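Methyltransferase domain-containing protein (Serratia marcescens, PDB 7CLF) probably transfers a methyl group from S-adenosyl-L-methionine to a hydroxyl oxygen of a small-molecule substrate, working as a dimeric O-methyltransferase. Local coordinates at residues 167-172 and 236-241; 129-134 and 296-301. All coordinates share one frame; numbering follows the deposited sequence.

Contact 1: 167-172 and 236-241; sequences SQHRAF and GYDLIH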
# COMPACT_ATOMS: atom_id res chain seq x y z
N SER A 167 -31.32 24.58 -18.13
CA SER A 167 -32.02 25.42 -19.10
C SER A 167 -32.20 26.84 -18.61
O SER A 167 -32.41 27.73 -19.43
CB SER A 167 -33.40 24.86 -19.43
OG SER A 167 -33.29 23.59 -20.02
N GLN A 168 -32.17 27.06 -17.31
CA GLN A 168 -32.46 28.38 -16.77
C GLN A 168 -31.31 29.37 -16.93
O GLN A 168 -31.47 30.54 -16.56
CB GLN A 168 -32.86 28.27 -15.29
CG GLN A 168 -31.70 28.12 -14.33
CD GLN A 168 -32.13 27.55 -12.99
OE1 GLN A 168 -31.84 26.40 -12.66
NE2 GLN A 168 -32.83 28.37 -12.19
N HIS A 169 -30.17 28.95 -17.46
CA HIS A 169 -29.02 29.84 -17.61
C HIS A 169 -28.70 30.02 -19.08
O HIS A 169 -28.94 29.14 -19.90
CB HIS A 169 -27.78 29.31 -16.88
CG HIS A 169 -28.05 28.85 -15.48
ND1 HIS A 169 -28.07 29.72 -14.41
CD2 HIS A 169 -28.32 27.62 -14.97
CE1 HIS A 169 -28.34 29.04 -13.30
NE2 HIS A 169 -28.49 27.77 -13.62
N ARG A 170 -28.13 31.18 -19.39
CA ARG A 170 -27.70 31.49 -20.75
C ARG A 170 -26.27 31.05 -21.01
O ARG A 170 -25.95 30.61 -22.12
CB ARG A 170 -27.86 32.98 -21.02
CG ARG A 170 -27.72 33.84 -19.77
CD ARG A 170 -27.47 35.30 -20.13
NE ARG A 170 -26.79 36.02 -19.05
CZ ARG A 170 -25.47 36.08 -18.91
NH1 ARG A 170 -24.67 35.47 -19.78
NH2 ARG A 170 -24.93 36.76 -17.90
N ALA A 171 -25.39 31.15 -20.00
CA ALA A 171 -23.99 30.81 -20.18
C ALA A 171 -23.47 30.12 -18.93
O ALA A 171 -23.83 30.49 -17.80
CB ALA A 171 -23.15 32.05 -20.50
N PHE A 172 -22.61 29.12 -19.13
CA PHE A 172 -22.09 28.30 -18.04
C PHE A 172 -20.58 28.21 -18.16
O PHE A 172 -20.07 27.86 -19.23
CB PHE A 172 -22.71 26.90 -18.08
CG PHE A 172 -22.03 25.90 -17.20
CD1 PHE A 172 -22.11 26.00 -15.82
CD2 PHE A 172 -21.32 24.84 -17.74
CE1 PHE A 172 -21.50 25.05 -14.99
CE2 PHE A 172 -20.69 23.90 -16.92
CZ PHE A 172 -20.79 24.00 -15.55
N GLY A 236 -19.80 37.03 -18.95
CA GLY A 236 -21.18 36.98 -18.46
C GLY A 236 -21.62 35.56 -18.17
O GLY A 236 -22.52 35.11 -18.85
N TYR A 237 -21.04 34.89 -17.19
CA TYR A 237 -21.51 33.51 -16.90
C TYR A 237 -22.51 33.54 -15.75
O TYR A 237 -22.11 33.83 -14.65
CB TYR A 237 -20.32 32.58 -16.70
CG TYR A 237 -19.41 32.58 -17.89
CD1 TYR A 237 -19.75 31.89 -19.03
CD2 TYR A 237 -18.24 33.29 -17.89
CE1 TYR A 237 -18.94 31.91 -20.14
CE2 TYR A 237 -17.40 33.30 -18.99
CZ TYR A 237 -17.77 32.61 -20.11
OH TYR A 237 -16.98 32.61 -21.20
N ASP A 238 -23.78 33.23 -16.02
CA ASP A 238 -24.84 33.28 -14.98
C ASP A 238 -24.86 31.98 -14.17
O ASP A 238 -25.62 31.91 -13.24
CB ASP A 238 -26.19 33.70 -15.53
CG ASP A 238 -26.75 32.70 -16.51
OD1 ASP A 238 -26.12 32.49 -17.48
OD2 ASP A 238 -27.82 32.21 -16.27
N LEU A 239 -24.11 30.98 -14.61
CA LEU A 239 -23.83 29.78 -13.79
C LEU A 239 -22.33 29.44 -13.87
O LEU A 239 -21.80 29.27 -14.94
CB LEU A 239 -24.71 28.58 -14.11
CG LEU A 239 -24.31 27.34 -13.32
CD1 LEU A 239 -24.41 27.61 -11.84
CD2 LEU A 239 -25.09 26.12 -13.70
N ILE A 240 -21.70 29.35 -12.72
CA ILE A 240 -20.30 28.96 -12.64
C ILE A 240 -20.22 27.76 -11.71
O ILE A 240 -20.90 27.73 -10.67
CB ILE A 240 -19.41 30.12 -12.13
CG1 ILE A 240 -19.49 31.30 -13.11
CG2 ILE A 240 -17.97 29.70 -11.96
CD1 ILE A 240 -18.88 32.56 -12.57
N HIS A 241 -19.43 26.76 -12.10
CA HIS A 241 -19.23 25.55 -11.33
C HIS A 241 -17.75 25.37 -11.06
O HIS A 241 -16.90 25.77 -11.86
CB HIS A 241 -19.78 24.31 -12.09
CG HIS A 241 -19.50 22.99 -11.43
ND1 HIS A 241 -18.60 22.09 -11.95
CD2 HIS A 241 -20.05 22.39 -10.35
CE1 HIS A 241 -18.60 20.99 -11.21
NE2 HIS A 241 -19.48 21.15 -10.23
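The imidazole of His169 lies flat against Leu239, whose CB sits 3.5 Å from the ring centroid and only 9° off the ring normal, a CH-pi contact over the face. Asp238 OD2 lies at the edge of the same ring, the ring and carboxylate planes 50° apart. A first torsion of 65° turns this carboxylate to the amides before strand 171-175: OD1 takes a nearly straight bond from Ala171 N at 2.9 Å, while Arg170 N gives weak bonds to both oxygens and His169 ND1 a weak one to OD2. Ala171 O receives Leu239 N at 3.2 Å, which opens the parallel pairing of Phe172 with Leu239. Small Ala171 leaves room for the Tyr237 ring. Phe172 runs alongside Leu239 and His241 on one face of the sheet, CD1 3.6 Å from Leu239 CG and the ring edge against His241 CB. Strands 171-175 and 239-243 are inner neighbours in the Rossmann-like methyltransferase sheet. His169 NE2 is bonded to Tyr164 OH, and the Arg170 guanidinium lies over Asp238 OD1 as a long, charge-only salt bridge. Asp238 OD1 also faces another acceptor, Ala171 O, at 3.1 Å; the N-H donors and Arg170 probably offset this and favour an ionised Asp238.

Contact 2: 129-134 and 296-301; sequences RSWFDI and LVSTDG. With SAH (S-adenosyl-L-homocysteine), chain D.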
# COMPACT_ATOMS: atom_id res chain seq x y z
N ARG A 129 8.49 22.97 -7.38
CA ARG A 129 7.37 23.52 -8.12
C ARG A 129 6.05 23.17 -7.43
O ARG A 129 5.98 22.35 -6.50
CB ARG A 129 7.36 23.00 -9.56
CG ARG A 129 8.60 23.40 -10.34
CD ARG A 129 8.62 22.77 -11.71
NE ARG A 129 8.48 21.31 -11.64
CZ ARG A 129 8.51 20.52 -12.71
NH1 ARG A 129 8.65 21.03 -13.93
NH2 ARG A 129 8.39 19.20 -12.56
N SER A 130 5.00 23.83 -7.88
CA SER A 130 3.68 23.58 -7.32
C SER A 130 3.21 22.17 -7.71
O SER A 130 3.74 21.54 -8.62
CB SER A 130 2.70 24.64 -7.82
OG SER A 130 2.61 24.61 -9.24
N TRP A 131 2.21 21.67 -6.98
CA TRP A 131 1.67 20.34 -7.25
C TRP A 131 1.26 20.22 -8.71
O TRP A 131 1.75 19.35 -9.44
CB TRP A 131 0.50 20.07 -6.31
CG TRP A 131 -0.37 18.88 -6.67
CD1 TRP A 131 -1.73 18.86 -6.79
CD2 TRP A 131 0.07 17.53 -6.92
NE1 TRP A 131 -2.17 17.61 -7.12
CE2 TRP A 131 -1.09 16.77 -7.21
CE3 TRP A 131 1.32 16.90 -6.94
CZ2 TRP A 131 -1.03 15.39 -7.49
CZ3 TRP A 131 1.38 15.54 -7.24
CH2 TRP A 131 0.21 14.80 -7.51
N PHE A 132 0.41 21.13 -9.18
CA PHE A 132 -0.09 20.98 -10.54
C PHE A 132 1.00 21.19 -11.59
O PHE A 132 0.98 20.53 -12.62
CB PHE A 132 -1.29 21.89 -10.74
CG PHE A 132 -2.53 21.38 -10.07
CD1 PHE A 132 -3.22 20.28 -10.60
CD2 PHE A 132 -2.97 21.93 -8.88
CE1 PHE A 132 -4.36 19.78 -9.99
CE2 PHE A 132 -4.09 21.43 -8.26
CZ PHE A 132 -4.80 20.34 -8.82
N ASP A 133 1.98 22.06 -11.32
CA ASP A 133 3.12 22.16 -12.23
C ASP A 133 3.91 20.86 -12.28
O ASP A 133 4.41 20.46 -13.34
CB ASP A 133 4.03 23.31 -11.81
CG ASP A 133 3.67 24.61 -12.48
OD1 ASP A 133 2.73 24.63 -13.30
OD2 ASP A 133 4.33 25.62 -12.16
N ILE A 134 4.04 20.18 -11.14
CA ILE A 134 4.73 18.89 -11.13
C ILE A 134 3.89 17.84 -11.85
O ILE A 134 4.37 17.14 -12.75
CB ILE A 134 5.05 18.47 -9.68
CG1 ILE A 134 6.16 19.37 -9.12
CG2 ILE A 134 5.48 17.03 -9.65
CD1 ILE A 134 6.54 19.06 -7.68
N LEU A 296 -2.71 15.97 1.87
CA LEU A 296 -1.62 16.40 2.75
C LEU A 296 -0.26 16.16 2.11
O LEU A 296 0.56 17.07 2.01
CB LEU A 296 -1.71 15.65 4.09
CG LEU A 296 -0.55 15.89 5.06
CD1 LEU A 296 -0.41 17.38 5.35
CD2 LEU A 296 -0.74 15.11 6.36
N VAL A 297 -0.01 14.92 1.66
CA VAL A 297 1.33 14.59 1.19
C VAL A 297 1.63 15.20 -0.18
O VAL A 297 2.80 15.44 -0.50
CB VAL A 297 1.54 13.06 1.16
CG1 VAL A 297 1.41 12.50 2.57
CG2 VAL A 297 0.54 12.39 0.23
N SER A 298 0.62 15.49 -1.01
CA SER A 298 0.88 15.88 -2.40
C SER A 298 0.56 17.33 -2.74
O SER A 298 1.28 17.93 -3.53
CB SER A 298 0.09 14.98 -3.37
OG SER A 298 -1.29 15.06 -3.09
N THR A 299 -0.50 17.92 -2.21
CA THR A 299 -0.98 19.18 -2.73
C THR A 299 -0.42 20.35 -1.92
O THR A 299 0.25 20.19 -0.89
CB THR A 299 -2.52 19.23 -2.75
OG1 THR A 299 -3.01 19.28 -1.40
CG2 THR A 299 -3.10 18.00 -3.45
N ASP A 300 -0.74 21.56 -2.37
CA ASP A 300 -0.36 22.77 -1.64
C ASP A 300 -1.45 23.12 -0.64
O ASP A 300 -2.26 24.02 -0.84
CB ASP A 300 -0.10 23.90 -2.63
CG ASP A 300 1.04 23.59 -3.58
OD1 ASP A 300 2.17 23.40 -3.09
OD2 ASP A 300 0.80 23.53 -4.81
N GLY A 301 -1.48 22.37 0.47
CA GLY A 301 -2.39 22.65 1.57
C GLY A 301 -3.71 21.90 1.56
O GLY A 301 -4.52 22.09 2.48
N SAH D . -13.71 19.40 -12.25
CA SAH D . -13.25 18.05 -12.56
CB SAH D . -11.75 17.88 -12.26
CG SAH D . -11.23 18.12 -10.84
SD SAH D . -9.41 17.96 -10.73
C SAH D . -14.09 17.05 -11.79
O SAH D . -15.06 17.42 -11.12
OXT SAH D . -13.83 15.84 -11.82
C5' SAH D . -9.15 19.71 -10.34
C4' SAH D . -8.91 20.59 -11.56
O4' SAH D . -8.73 21.94 -11.14
C3' SAH D . -7.65 20.19 -12.30
O3' SAH D . -7.94 19.89 -13.64
C2' SAH D . -6.76 21.42 -12.23
O2' SAH D . -6.06 21.66 -13.42
C1' SAH D . -7.72 22.53 -11.90
N9 SAH D . -7.05 23.60 -11.14
C8 SAH D . -6.23 23.48 -10.05
N7 SAH D . -5.83 24.72 -9.67
C5 SAH D . -6.37 25.62 -10.50
C6 SAH D . -6.29 27.01 -10.56
N6 SAH D . -5.55 27.67 -9.66
N1 SAH D . -6.97 27.68 -11.55
C2 SAH D . -7.73 26.99 -12.46
N3 SAH D . -7.81 25.60 -12.40
C4 SAH D . -7.14 24.94 -11.44
O HOH W 1 -0.59 23.54 -6.92
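The backbones approach where helix 131-135 begins and helix 286-298 has just ended, with the CA atoms of Trp131 and Thr299 5.4 Å apart. The direct hydrogen bond between the segments runs from Trp131 N to Asp300 OD2, 3.2 Å long and nearly straight at 172°; the N-H meets the syn side of the carboxylate, tilted 25° from its plane. Asp300 suits this place because its short acidic side chain can reach an amide in the first turn of a helix. OD2 also takes a hydrogen from a water, which in turn accepts weakly from Phe132 N, and OD1 forms a salt bridge with Arg121. Ser130 occupies the N-cap, and its OG accepts a weak bond from Asp133 N. Trp131 has CG anti to its backbone N (chi1 167°), which lays one face of the indole over the end of the other helix. Ser298 CB stands 4.0 Å from the centroid of the six-membered ring, almost on its normal, while Thr299 CG2 covers the five-membered ring; both are CH-pi contacts. The hydroxyls of Ser298 and Thr299 are engaged with Asn294 O and Met295 O of helix 286-298, one turn back, and Thr299 OG1 also with Gly302 N, so these small residues can offer carbon to the indole while their hydroxyls stay bonded. Phe132 sits between Trp131 and the cofactor product: Trp131 CD1 covers one face of its ring, and C8 of S-adenosyl-L-homocysteine the other, 3.5 Å from Phe132 CE2. The negative charge of Asp300 is probably stabilised by the helix N-terminus as well as by Arg121, and the polar and aromatic contacts together are consistent with holding Phe132 against the nucleoside.

In the fold
Both contacts fall in the O-methyltransferase domain, with centres 31 Å apart and nearest atoms about 14 Å apart. Along the chain the order is 129-134, 167-172, 236-241 and 296-301, so contact 1 is nested in the loop closed by contact 2. Contact 1 joins neighbouring strands 171-175 and 239-243 inside the mixed seven-stranded sheet; contact 2 joins the start of helix 131-135 to the residues at and just after the end of helix 286-298. Bound S-adenosyl-L-homocysteine lies between them, touching Phe132 from contact 2 and coming about 5 Å from the His241 side chain of contact 1. The cofactor site therefore brings together sheet and helical elements widely separated in sequence.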